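Local coordinates for protein paenibacillus xanthan lyase (Paenibacillus, PDB 6F2P) that cleaves the polysaccharide xanthan, probably by beta-elimination as in other family 8 polysaccharide lyases, and binds several calcium ions, at residues G197-L202 and V251-K256; I903-I908 and V956-T961; Y962-M967 and V1034-V1039. All blocks are in the same frame, centred on the assembly; numbering follows the deposited sequence.

Contact 1. Residues G197-L202 and V251-K256; sequences GISALL and VTDPNK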
ATOM      1  N   GLY A 197       5.459  11.573  28.092  1.00 15.80           N
ATOM      2  CA  GLY A 197       4.444  12.052  27.173  1.00 11.79           C
ATOM      3  C   GLY A 197       4.619  11.569  25.745  1.00 14.67           C
ATOM      4  O   GLY A 197       3.631  11.398  25.020  1.00 17.87           O
ATOM      5  N   ILE A 198       5.859  11.335  25.325  1.00 10.16           N
ATOM      6  CA  ILE A 198       6.097  10.933  23.942  1.00 12.43           C
ATOM      7  C   ILE A 198       5.918   9.432  23.640  1.00 19.30           C
ATOM      8  O   ILE A 198       5.868   9.042  22.469  1.00 20.54           O
ATOM      9  CB  ILE A 198       7.486  11.368  23.448  1.00 12.83           C
ATOM     10  CG1 ILE A 198       8.583  10.605  24.184  1.00 10.68           C
ATOM     11  CG2 ILE A 198       7.655  12.875  23.583  1.00 14.85           C
ATOM     12  CD1 ILE A 198       9.940  10.726  23.520  1.00 13.35           C
ATOM     13  N   SER A 199       5.825   8.592  24.672  1.00 14.93           N
ATOM     14  CA  SER A 199       5.732   7.143  24.445  1.00 20.22           C
ATOM     15  C   SER A 199       4.574   6.767  23.521  1.00 18.81           C
ATOM     16  O   SER A 199       4.745   5.987  22.584  1.00 19.26           O
ATOM     17  CB  SER A 199       5.644   6.367  25.763  1.00 17.21           C
ATOM     18  OG  SER A 199       6.850   6.479  26.501  1.00 19.00           O
ATOM     19  N   ALA A 200       3.409   7.354  23.757  1.00 16.72           N
ATOM     20  CA  ALA A 200       2.242   7.066  22.934  1.00 14.84           C
ATOM     21  C   ALA A 200       2.441   7.411  21.456  1.00 16.88           C
ATOM     22  O   ALA A 200       1.670   6.963  20.620  1.00 22.23           O
ATOM     23  CB  ALA A 200       1.015   7.770  23.486  1.00 10.27           C
ATOM     24  N   LEU A 201       3.472   8.194  21.140  1.00 16.91           N
ATOM     25  CA  LEU A 201       3.770   8.580  19.755  1.00 17.66           C
ATOM     26  C   LEU A 201       4.713   7.610  19.053  1.00 16.53           C
ATOM     27  O   LEU A 201       4.939   7.710  17.847  1.00 17.85           O
ATOM     28  CB  LEU A 201       4.438   9.959  19.719  1.00 16.06           C
ATOM     29  CG  LEU A 201       3.675  11.172  20.225  1.00 16.09           C
ATOM     30  CD1 LEU A 201       4.594  12.376  20.212  1.00 16.92           C
ATOM     31  CD2 LEU A 201       2.451  11.420  19.372  1.00 18.73           C
ATOM     32  N   LEU A 202       5.297   6.701  19.820  1.00 17.78           N
ATOM     33  CA  LEU A 202       6.333   5.812  19.300  1.00 15.41           C
ATOM     34  C   LEU A 202       5.902   4.552  18.512  1.00 14.60           C
ATOM     35  O   LEU A 202       6.564   4.196  17.543  1.00 18.63           O
ATOM     36  CB  LEU A 202       7.300   5.423  20.423  1.00 16.59           C
ATOM     37  CG  LEU A 202       8.030   6.570  21.134  1.00 19.64           C
ATOM     38  CD1 LEU A 202       8.959   6.023  22.197  1.00 17.57           C
ATOM     39  CD2 LEU A 202       8.805   7.435  20.153  1.00 14.47           C
ATOM     40  N   VAL A 251      15.116   8.628  27.890  1.00 12.55           N
ATOM     41  CA  VAL A 251      14.043   7.846  27.318  1.00 15.51           C
ATOM     42  C   VAL A 251      14.446   6.380  27.372  1.00 21.10           C
ATOM     43  O   VAL A 251      15.512   5.997  26.871  1.00 20.43           O
ATOM     44  CB  VAL A 251      13.743   8.284  25.874  1.00 15.58           C
ATOM     45  CG1 VAL A 251      12.566   7.505  25.311  1.00 12.32           C
ATOM     46  CG2 VAL A 251      13.449   9.767  25.837  1.00 14.20           C
ATOM     47  N   THR A 252      13.601   5.560  27.991  1.00 15.94           N
ATOM     48  CA  THR A 252      13.920   4.151  28.170  1.00 17.15           C
ATOM     49  C   THR A 252      13.015   3.234  27.356  1.00 16.45           C
ATOM     50  O   THR A 252      13.343   2.063  27.155  1.00 21.08           O
ATOM     51  CB  THR A 252      13.832   3.727  29.652  1.00 14.72           C
ATOM     52  OG1 THR A 252      12.507   3.963  30.142  1.00 13.34           O
ATOM     53  CG2 THR A 252      14.821   4.494  30.492  1.00 11.97           C
ATOM     54  N   ASP A 253      11.871   3.759  26.925  1.00 13.15           N
ATOM     55  CA  ASP A 253      10.889   2.999  26.153  1.00 14.01           C
ATOM     56  C   ASP A 253      11.592   2.272  24.996  1.00 17.45           C
ATOM     57  O   ASP A 253      12.304   2.889  24.217  1.00 21.62           O
ATOM     58  CB  ASP A 253       9.824   3.962  25.629  1.00 12.15           C
ATOM     59  CG  ASP A 253       8.602   3.259  25.063  1.00 22.07           C
ATOM     60  OD1 ASP A 253       8.716   2.100  24.586  1.00 17.59           O
ATOM     61  OD2 ASP A 253       7.515   3.886  25.086  1.00 19.44           O
ATOM     62  N   PRO A 254      11.434   0.945  24.909  1.00 19.06           N
ATOM     63  CA  PRO A 254      12.151   0.205  23.862  1.00 20.10           C
ATOM     64  C   PRO A 254      11.740   0.658  22.465  1.00 18.93           C
ATOM     65  O   PRO A 254      12.522   0.554  21.508  1.00 17.77           O
ATOM     66  CB  PRO A 254      11.711  -1.243  24.096  1.00 12.35           C
ATOM     67  CG  PRO A 254      11.294  -1.281  25.512  1.00 19.46           C
ATOM     68  CD  PRO A 254      10.683   0.047  25.804  1.00 18.74           C
ATOM     69  N   ASN A 255      10.519   1.171  22.361  1.00 14.23           N
ATOM     70  CA  ASN A 255      10.025   1.717  21.106  1.00 15.48           C
ATOM     71  C   ASN A 255      10.836   2.903  20.564  1.00 17.72           C
ATOM     72  O   ASN A 255      10.690   3.283  19.404  1.00 21.44           O
ATOM     73  CB  ASN A 255       8.556   2.099  21.238  1.00 14.76           C
ATOM     74  CG  ASN A 255       7.637   0.889  21.287  1.00 12.92           C
ATOM     75  OD1 ASN A 255       7.961  -0.183  20.771  1.00 25.23           O
ATOM     76  ND2 ASN A 255       6.478   1.062  21.898  1.00 15.08           N
ATOM     77  N   LYS A 256      11.701   3.478  21.390  1.00 14.93           N
ATOM     78  CA  LYS A 256      12.541   4.576  20.944  1.00 15.69           C
ATOM     79  C   LYS A 256      13.408   4.177  19.755  1.00 19.15           C
ATOM     80  O   LYS A 256      13.800   5.031  18.952  1.00 17.87           O
ATOM     81  CB  LYS A 256      13.409   5.115  22.089  1.00 15.23           C
ATOM     82  CG  LYS A 256      14.515   4.181  22.553  1.00 21.32           C
ATOM     83  CD  LYS A 256      15.329   4.787  23.697  1.00 26.90           C
ATOM     84  CE  LYS A 256      16.203   3.735  24.393  1.00 29.68           C
ATOM     85  NZ  LYS A 256      17.438   3.407  23.625  1.00 28.61           N
TER
HETATM   86  O   HOH W   1       5.468   3.082  23.687  1.00 10.94           O
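Leu202, Asp253 and Asn255 carry this contact between two loops, the first following helix 188-197 and the second leading into helix 256-267. Leu202 aims its CB at the opposite loop; CG lies anti to the carbonyl carbon (chi1 -59°) and the chain runs on extended to CD1. Its base touches the base of Asn255, CB to CB at 3.6 Å, while the CD1 methyl ends 3.8 Å from Lys256 N. Leu202 and Asp253 meet tip to tip, the CD1 methyl 3.9 Å from Asp253 OD2, so the carboxylate has an apolar neighbour here.

The carboxylate divides its work. With CG anti to the backbone N (chi1 -168°), OD1 turns back on its own chain and accepts from Asn255 N at 3.0 Å, the amide standing above the carboxylate plane. This bond closes an Asx turn and serves as a cap, over the type I beta turn from Asp253 to Lys256 that leads into the helix. OD2 faces the other loop instead. Ser199 OG sits 3.0 Å from Asp253 OD2 and may donate to it, although that proton has another acceptor nearby. A water donates to Asp253 OD2 at 2.6 Å and also to Ser199 O, and it accepts from Asn255 ND2 at 2.9 Å. One solvent molecule thus ties both loops together and gives the Asn255 amide a partner.

Further along, Ile198 CD1 meets Val251 CG2 more loosely. Both loops belong to the alpha-helical domain, where Ile198 packs on Leu172 of helix 168-184 and Leu240 of helix 229-244, and Val251 on Ile241 of the latter.

Contact 2. Residues I903-I908 and V956-T961; sequences IDTTVI and VPISGT
Thr905 has chi1 at 47°, which puts OG1 where it is flanked by both the backbone N and the carbonyl carbon and swings CG2 to the side facing Ile958. Ile958 answers with CG1 anti to its carbonyl carbon (chi1 -52°) and an extended chain beyond, so its CD1 reaches out to Thr905 CG2 at 3.7 Å, the two side chains crossing obliquely. Val907, with CG1 anti to the backbone N (chi1 -179°), offers its other methyl, CG2, to the pyrrolidine ring of Pro957.

That ring is the centre of the contact. Pro957 is pressed against the end of helix 902-905, where its CG lies 3.5 Å from Asp904 O and equally 3.5 Å from Thr905 O. Both carbonyls therefore look onto aliphatic carbon of the proline, with no hydrogen bond passing between the two segments. On the strand side, Pro957 CD meets Val907 CG2 at 3.7 Å, and the valine and the ring pass each other running contrary ways. Thr906 marks the change between these neighbours: it is the first residue to leave helical angles, and Val907 already belongs to strand 907-910.

The polar side-chain ends have their partners away from this patch. Thr905 OG1 turns back to Thr901 O, one helical turn earlier, and Asp904 sends its carboxylate to Thr818 N, on strand 817-826 of another sheet.

The contact lies at the surface, where the short helix 902-905 and strand 907-910 meet the loop before strand 960-967. The two strands flank strand 1030-1039 in an antiparallel sheet, and a second antiparallel sheet accompanies it, consistent with the beta-sandwich of galactose-binding-like domains to which the golvesin C-terminal family belongs.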
ATOM      1  N   ILE A 903     -22.566 -35.781  -9.856  1.00 39.57           N
ATOM      2  CA  ILE A 903     -22.078 -35.018 -11.006  1.00 33.37           C
ATOM      3  C   ILE A 903     -20.574 -35.230 -11.224  1.00 35.86           C
ATOM      4  O   ILE A 903     -20.111 -35.357 -12.362  1.00 40.71           O
ATOM      5  CB  ILE A 903     -22.405 -33.493 -10.861  1.00 40.04           C
ATOM      6  CG1 ILE A 903     -23.906 -33.227 -11.023  1.00 45.55           C
ATOM      7  CG2 ILE A 903     -21.652 -32.660 -11.883  1.00 32.80           C
ATOM      8  CD1 ILE A 903     -24.737 -33.449  -9.770  1.00 49.92           C
ATOM      9  N   ASP A 904     -19.823 -35.306 -10.126  1.00 33.15           N
ATOM     10  CA  ASP A 904     -18.367 -35.421 -10.183  1.00 35.68           C
ATOM     11  C   ASP A 904     -17.884 -36.854 -10.324  1.00 43.30           C
ATOM     12  O   ASP A 904     -16.871 -37.111 -10.977  1.00 46.28           O
ATOM     13  CB  ASP A 904     -17.726 -34.841  -8.916  1.00 45.80           C
ATOM     14  CG  ASP A 904     -18.102 -33.390  -8.672  1.00 45.96           C
ATOM     15  OD1 ASP A 904     -18.074 -32.593  -9.641  1.00 36.22           O
ATOM     16  OD2 ASP A 904     -18.421 -33.061  -7.502  1.00 34.77           O
ATOM     17  N   THR A 905     -18.599 -37.785  -9.697  1.00 41.40           N
ATOM     18  CA  THR A 905     -18.069 -39.134  -9.492  1.00 40.61           C
ATOM     19  C   THR A 905     -18.691 -40.224 -10.367  1.00 36.67           C
ATOM     20  O   THR A 905     -17.998 -41.149 -10.775  1.00 38.54           O
ATOM     21  CB  THR A 905     -18.116 -39.551  -7.999  1.00 38.05           C
ATOM     22  OG1 THR A 905     -19.402 -39.246  -7.447  1.00 38.08           O
ATOM     23  CG2 THR A 905     -17.054 -38.808  -7.208  1.00 35.79           C
ATOM     24  N   THR A 906     -19.984 -40.115 -10.657  1.00 34.93           N
ATOM     25  CA  THR A 906     -20.657 -41.085 -11.517  1.00 36.32           C
ATOM     26  C   THR A 906     -19.986 -41.187 -12.896  1.00 37.94           C
ATOM     27  O   THR A 906     -19.699 -40.173 -13.529  1.00 43.41           O
ATOM     28  CB  THR A 906     -22.156 -40.748 -11.683  1.00 34.31           C
ATOM     29  OG1 THR A 906     -22.805 -40.794 -10.404  1.00 28.04           O
ATOM     30  CG2 THR A 906     -22.831 -41.745 -12.626  1.00 43.50           C
ATOM     31  N   VAL A 907     -19.710 -42.412 -13.338  1.00 37.72           N
ATOM     32  CA  VAL A 907     -19.076 -42.637 -14.636  1.00 37.92           C
ATOM     33  C   VAL A 907     -19.916 -43.564 -15.516  1.00 35.66           C
ATOM     34  O   VAL A 907     -20.388 -44.597 -15.049  1.00 38.10           O
ATOM     35  CB  VAL A 907     -17.674 -43.250 -14.483  1.00 30.18           C
ATOM     36  CG1 VAL A 907     -17.041 -43.451 -15.850  1.00 34.70           C
ATOM     37  CG2 VAL A 907     -16.792 -42.366 -13.611  1.00 25.36           C
ATOM     38  N   ILE A 908     -20.120 -43.188 -16.777  1.00 33.83           N
ATOM     39  CA  ILE A 908     -20.833 -44.043 -17.729  1.00 37.95           C
ATOM     40  C   ILE A 908     -19.945 -44.415 -18.912  1.00 38.78           C
ATOM     41  O   ILE A 908     -19.268 -43.563 -19.484  1.00 40.12           O
ATOM     42  CB  ILE A 908     -22.107 -43.372 -18.276  1.00 38.08           C
ATOM     43  CG1 ILE A 908     -23.078 -43.053 -17.142  1.00 36.20           C
ATOM     44  CG2 ILE A 908     -22.776 -44.263 -19.331  1.00 28.52           C
ATOM     45  CD1 ILE A 908     -24.400 -42.448 -17.608  1.00 32.37           C
ATOM     46  N   VAL A 956     -12.177 -43.918 -12.856  1.00 49.57           N
ATOM     47  CA  VAL A 956     -12.727 -43.647 -11.535  1.00 48.76           C
ATOM     48  C   VAL A 956     -12.098 -42.373 -10.975  1.00 44.31           C
ATOM     49  O   VAL A 956     -10.880 -42.297 -10.810  1.00 45.37           O
ATOM     50  CB  VAL A 956     -12.544 -44.865 -10.589  1.00 42.64           C
ATOM     51  CG1 VAL A 956     -13.069 -44.563  -9.208  1.00 41.59           C
ATOM     52  CG2 VAL A 956     -13.266 -46.068 -11.154  1.00 36.37           C
ATOM     53  N   PRO A 957     -12.932 -41.353 -10.711  1.00 45.05           N
ATOM     54  CA  PRO A 957     -12.461 -40.038 -10.260  1.00 43.54           C
ATOM     55  C   PRO A 957     -11.817 -40.094  -8.879  1.00 45.40           C
ATOM     56  O   PRO A 957     -10.711 -39.581  -8.683  1.00 47.90           O
ATOM     57  CB  PRO A 957     -13.752 -39.210 -10.202  1.00 38.19           C
ATOM     58  CG  PRO A 957     -14.693 -39.904 -11.133  1.00 34.61           C
ATOM     59  CD  PRO A 957     -14.384 -41.358 -10.958  1.00 38.15           C
ATOM     60  N   ILE A 958     -12.514 -40.718  -7.937  1.00 41.32           N
ATOM     61  CA  ILE A 958     -12.077 -40.787  -6.548  1.00 49.22           C
ATOM     62  C   ILE A 958     -12.106 -42.237  -6.088  1.00 46.32           C
ATOM     63  O   ILE A 958     -13.079 -42.948  -6.344  1.00 46.62           O
ATOM     64  CB  ILE A 958     -13.029 -39.989  -5.616  1.00 44.79           C
ATOM     65  CG1 ILE A 958     -13.237 -38.561  -6.121  1.00 43.36           C
ATOM     66  CG2 ILE A 958     -12.512 -39.985  -4.184  1.00 44.28           C
ATOM     67  CD1 ILE A 958     -14.103 -37.712  -5.207  1.00 50.13           C
ATOM     68  N   SER A 959     -11.053 -42.677  -5.408  1.00 44.78           N
ATOM     69  CA  SER A 959     -11.079 -43.988  -4.767  1.00 45.37           C
ATOM     70  C   SER A 959     -12.278 -44.073  -3.827  1.00 45.15           C
ATOM     71  O   SER A 959     -12.634 -43.090  -3.167  1.00 45.43           O
ATOM     72  CB  SER A 959      -9.785 -44.248  -3.998  1.00 38.56           C
ATOM     73  OG  SER A 959      -8.681 -44.331  -4.883  1.00 53.66           O
ATOM     74  N   GLY A 960     -12.919 -45.238  -3.787  1.00 39.51           N
ATOM     75  CA  GLY A 960     -14.071 -45.414  -2.925  1.00 39.66           C
ATOM     76  C   GLY A 960     -14.962 -46.567  -3.325  1.00 37.98           C
ATOM     77  O   GLY A 960     -14.564 -47.430  -4.108  1.00 39.02           O
ATOM     78  N   THR A 961     -16.176 -46.575  -2.783  1.00 32.55           N
ATOM     79  CA  THR A 961     -17.122 -47.649  -3.048  1.00 37.19           C
ATOM     80  C   THR A 961     -18.107 -47.245  -4.139  1.00 35.81           C
ATOM     81  O   THR A 961     -18.720 -46.177  -4.075  1.00 35.24           O
ATOM     82  CB  THR A 961     -17.883 -48.039  -1.775  1.00 35.70           C
ATOM     83  OG1 THR A 961     -16.941 -48.397  -0.758  1.00 33.67           O
ATOM     84  CG2 THR A 961     -18.797 -49.217  -2.039  1.00 26.96           C
TER

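Contact 3. Residues Y962-M967 and V1034-V1039; sequences YQVYMM and VKLVKV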
ATOM      1  N   TYR A 962     -18.254 -48.106  -5.139  1.00 28.77           N
ATOM      2  CA  TYR A 962     -19.101 -47.805  -6.286  1.00 32.70           C
ATOM      3  C   TYR A 962     -20.062 -48.931  -6.640  1.00 36.17           C
ATOM      4  O   TYR A 962     -19.645 -50.077  -6.840  1.00 36.88           O
ATOM      5  CB  TYR A 962     -18.246 -47.539  -7.516  1.00 29.28           C
ATOM      6  CG  TYR A 962     -17.513 -46.233  -7.511  1.00 37.82           C
ATOM      7  CD1 TYR A 962     -16.265 -46.122  -6.920  1.00 36.08           C
ATOM      8  CD2 TYR A 962     -18.055 -45.112  -8.124  1.00 39.32           C
ATOM      9  CE1 TYR A 962     -15.582 -44.928  -6.925  1.00 39.48           C
ATOM     10  CE2 TYR A 962     -17.379 -43.914  -8.139  1.00 38.34           C
ATOM     11  CZ  TYR A 962     -16.143 -43.827  -7.539  1.00 40.96           C
ATOM     12  OH  TYR A 962     -15.466 -42.635  -7.556  1.00 38.91           O
ATOM     13  N   GLN A 963     -21.342 -48.586  -6.748  1.00 33.00           N
ATOM     14  CA  GLN A 963     -22.347 -49.479  -7.311  1.00 33.48           C
ATOM     15  C   GLN A 963     -22.135 -49.646  -8.814  1.00 34.41           C
ATOM     16  O   GLN A 963     -21.995 -48.665  -9.546  1.00 32.41           O
ATOM     17  CB  GLN A 963     -23.747 -48.943  -7.030  1.00 28.40           C
ATOM     18  CG  GLN A 963     -24.092 -48.949  -5.562  1.00 29.77           C
ATOM     19  CD  GLN A 963     -25.521 -48.547  -5.302  1.00 37.51           C
ATOM     20  OE1 GLN A 963     -26.116 -47.789  -6.070  1.00 37.16           O
ATOM     21  NE2 GLN A 963     -26.092 -49.060  -4.214  1.00 37.22           N
ATOM     22  N   VAL A 964     -22.102 -50.895  -9.267  1.00 38.70           N
ATOM     23  CA  VAL A 964     -21.878 -51.190 -10.680  1.00 34.91           C
ATOM     24  C   VAL A 964     -23.182 -51.584 -11.387  1.00 36.93           C
ATOM     25  O   VAL A 964     -23.758 -52.637 -11.101  1.00 37.65           O
ATOM     26  CB  VAL A 964     -20.812 -52.299 -10.850  1.00 30.97           C
ATOM     27  CG1 VAL A 964     -20.665 -52.693 -12.305  1.00 34.79           C
ATOM     28  CG2 VAL A 964     -19.476 -51.846 -10.278  1.00 27.07           C
ATOM     29  N   TYR A 965     -23.653 -50.725 -12.293  1.00 37.75           N
ATOM     30  CA  TYR A 965     -24.863 -51.005 -13.072  1.00 36.32           C
ATOM     31  C   TYR A 965     -24.546 -51.387 -14.510  1.00 39.38           C
ATOM     32  O   TYR A 965     -23.484 -51.055 -15.031  1.00 39.47           O
ATOM     33  CB  TYR A 965     -25.801 -49.802 -13.092  1.00 32.58           C
ATOM     34  CG  TYR A 965     -26.338 -49.401 -11.744  1.00 39.36           C
ATOM     35  CD1 TYR A 965     -25.590 -48.607 -10.888  1.00 34.84           C
ATOM     36  CD2 TYR A 965     -27.602 -49.801 -11.333  1.00 36.02           C
ATOM     37  CE1 TYR A 965     -26.075 -48.233  -9.656  1.00 34.03           C
ATOM     38  CE2 TYR A 965     -28.099 -49.428 -10.099  1.00 40.65           C
ATOM     39  CZ  TYR A 965     -27.328 -48.642  -9.265  1.00 37.99           C
ATOM     40  OH  TYR A 965     -27.804 -48.254  -8.034  1.00 42.02           O
ATOM     41  N   MET A 966     -25.479 -52.084 -15.150  1.00 45.87           N
ATOM     42  CA  MET A 966     -25.362 -52.395 -16.571  1.00 42.21           C
ATOM     43  C   MET A 966     -26.726 -52.387 -17.267  1.00 46.21           C
ATOM     44  O   MET A 966     -27.740 -52.810 -16.702  1.00 39.33           O
ATOM     45  CB  MET A 966     -24.655 -53.731 -16.788  1.00 37.73           C
ATOM     46  CG  MET A 966     -24.516 -54.107 -18.255  1.00 49.45           C
ATOM     47  SD  MET A 966     -23.765 -55.717 -18.550  1.00 36.55           S
ATOM     48  CE  MET A 966     -22.060 -55.414 -18.082  1.00 24.39           C
ATOM     49  N   MET A 967     -26.742 -51.879 -18.492  1.00 47.98           N
ATOM     50  CA  MET A 967     -27.946 -51.862 -19.301  1.00 45.40           C
ATOM     51  C   MET A 967     -27.688 -52.672 -20.559  1.00 47.77           C
ATOM     52  O   MET A 967     -26.543 -52.776 -21.006  1.00 45.29           O
ATOM     53  CB  MET A 967     -28.300 -50.424 -19.665  1.00 53.39           C
ATOM     54  CG  MET A 967     -29.571 -50.263 -20.473  1.00 55.37           C
ATOM     55  SD  MET A 967     -29.951 -48.522 -20.687  1.00 56.06           S
ATOM     56  CE  MET A 967     -30.195 -48.032 -18.981  1.00 54.57           C
ATOM     57  N   VAL A1034     -22.226 -49.586 -19.026  1.00 45.86           N
ATOM     58  CA  VAL A1034     -22.078 -49.729 -17.582  1.00 44.08           C
ATOM     59  C   VAL A1034     -22.077 -48.356 -16.904  1.00 43.57           C
ATOM     60  O   VAL A1034     -21.802 -47.338 -17.544  1.00 39.78           O
ATOM     61  CB  VAL A1034     -20.781 -50.477 -17.214  1.00 38.40           C
ATOM     62  CG1 VAL A1034     -20.709 -51.807 -17.947  1.00 41.96           C
ATOM     63  CG2 VAL A1034     -19.567 -49.628 -17.542  1.00 35.80           C
ATOM     64  N   LYS A1035     -22.390 -48.330 -15.612  1.00 42.64           N
ATOM     65  CA  LYS A1035     -22.377 -47.084 -14.845  1.00 41.91           C
ATOM     66  C   LYS A1035     -21.966 -47.312 -13.398  1.00 37.21           C
ATOM     67  O   LYS A1035     -22.601 -48.072 -12.669  1.00 40.01           O
ATOM     68  CB  LYS A1035     -23.736 -46.375 -14.890  1.00 44.03           C
ATOM     69  CG  LYS A1035     -23.747 -45.047 -14.152  1.00 44.21           C
ATOM     70  CD  LYS A1035     -24.997 -44.220 -14.441  1.00 46.74           C
ATOM     71  CE  LYS A1035     -26.243 -44.815 -13.812  1.00 50.57           C
ATOM     72  NZ  LYS A1035     -27.394 -43.857 -13.846  1.00 46.44           N
ATOM     73  N   LEU A1036     -20.893 -46.652 -12.988  1.00 35.65           N
ATOM     74  CA  LEU A1036     -20.460 -46.704 -11.603  1.00 36.08           C
ATOM     75  C   LEU A1036     -21.049 -45.510 -10.860  1.00 39.07           C
ATOM     76  O   LEU A1036     -20.941 -44.365 -11.307  1.00 39.33           O
ATOM     77  CB  LEU A1036     -18.929 -46.706 -11.505  1.00 32.28           C
ATOM     78  CG  LEU A1036     -18.192 -48.048 -11.632  1.00 33.54           C
ATOM     79  CD1 LEU A1036     -18.560 -48.769 -12.912  1.00 30.92           C
ATOM     80  CD2 LEU A1036     -16.687 -47.846 -11.556  1.00 25.72           C
ATOM     81  N   VAL A1037     -21.700 -45.780  -9.737  1.00 32.12           N
ATOM     82  CA  VAL A1037     -22.250 -44.714  -8.922  1.00 34.31           C
ATOM     83  C   VAL A1037     -21.651 -44.785  -7.530  1.00 37.35           C
ATOM     84  O   VAL A1037     -21.752 -45.808  -6.855  1.00 39.80           O
ATOM     85  CB  VAL A1037     -23.768 -44.817  -8.812  1.00 34.97           C
ATOM     86  CG1 VAL A1037     -24.314 -43.577  -8.108  1.00 32.95           C
ATOM     87  CG2 VAL A1037     -24.387 -44.980 -10.195  1.00 31.91           C
ATOM     88  N   LYS A1038     -21.025 -43.697  -7.101  1.00 37.58           N
ATOM     89  CA  LYS A1038     -20.346 -43.684  -5.814  1.00 37.21           C
ATOM     90  C   LYS A1038     -21.324 -43.771  -4.634  1.00 36.14           C
ATOM     91  O   LYS A1038     -22.400 -43.179  -4.654  1.00 35.14           O
ATOM     92  CB  LYS A1038     -19.427 -42.463  -5.693  1.00 32.05           C
ATOM     93  CG  LYS A1038     -18.493 -42.533  -4.496  1.00 38.82           C
ATOM     94  CD  LYS A1038     -17.240 -41.693  -4.668  1.00 31.92           C
ATOM     95  CE  LYS A1038     -16.390 -41.767  -3.411  1.00 35.48           C
ATOM     96  NZ  LYS A1038     -17.178 -41.305  -2.226  1.00 40.99           N
ATOM     97  N   VAL A1039     -20.945 -44.547  -3.622  1.00 43.44           N
ATOM     98  CA  VAL A1039     -21.715 -44.652  -2.386  1.00 44.23           C
ATOM     99  C   VAL A1039     -20.794 -44.515  -1.172  1.00 43.50           C
ATOM    100  O   VAL A1039     -19.698 -45.080  -1.146  1.00 42.31           O
ATOM    101  CB  VAL A1039     -22.514 -45.988  -2.284  1.00 39.51           C
ATOM    102  CG1 VAL A1039     -23.695 -45.986  -3.229  1.00 34.47           C
ATOM    103  CG2 VAL A1039     -21.622 -47.176  -2.568  1.00 35.84           C
TER
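Strands 960-967 and 1030-1039 run antiparallel here, their local directions 157° apart, with Gln963-Val1037 and Tyr965-Lys1035 as hydrogen-bonded pairs. In each pair the bonds run both ways: Gln963 N to Val1037 O at 2.8 Å and Val1037 N back to Gln963 O; Tyr965 N to Lys1035 O at 2.9 Å and Lys1035 N back to Tyr965 O.

Tyr962 heads the face shared with Val964 and Met966. Its CG is anti to the carbonyl carbon (chi1 -73°), and the ring lies across Lys1038, whose CG stands over one face, 4.3 Å from the centroid and offset toward the rim, a CH-pi contact. Tyr962 CD2 also touches Leu1036 CB at 3.8 Å, while its hydroxyl bonds to Ile958 O. An alanine here would probably loosen this end of the strand pair, since the Lys1038 chain would lose its aromatic platform and Ile958 O its hydroxyl partner. Farther along this face, the Met966 chain bends at its last torsion and brings CE to Val1034 CG1.

On the other face, Tyr965 OH donates to Gln963 OE1 at 2.6 Å, from above the amide plane, which pins the tyrosine and glutamine together along their strand. Tyr965 CE1 packs on Val1037 CG2 at 3.7 Å, and the Gln963 side chain crosses that of Val1039 at about a right angle, its CD 3.8 Å from Val1039 CG1.

Val964, Val1034 and Leu1036 pack on Ile1018 of the second sheet, so the face carrying Val964 and Leu1036 turns toward that sheet, as in a beta-sandwich of the galactose-binding type.

In the fold
Contacts 2 and 3 are neighbours in the C-terminal domain, their centres about 9 Å apart, and share strand 960-967. Two probable backbone hydrogen bonds join them: Thr961 O to Val1039 N at 2.8 Å and Val907 O to Leu1036 N at 3.0 Å. Strand 1030-1039 thus receives a strand from each segment of contact 2. Contact 1 stands apart in the alpha-helical domain, about 63 Å from contact 2 and 72 Å from contact 3, centre to centre, with its nearest atoms about 51 Å from contact 2. Calcium lies about 13 Å from the Ile198 side chain and about 10 Å from that of Met966, and neither contact 1 nor contact 3 supplies a metal ligand.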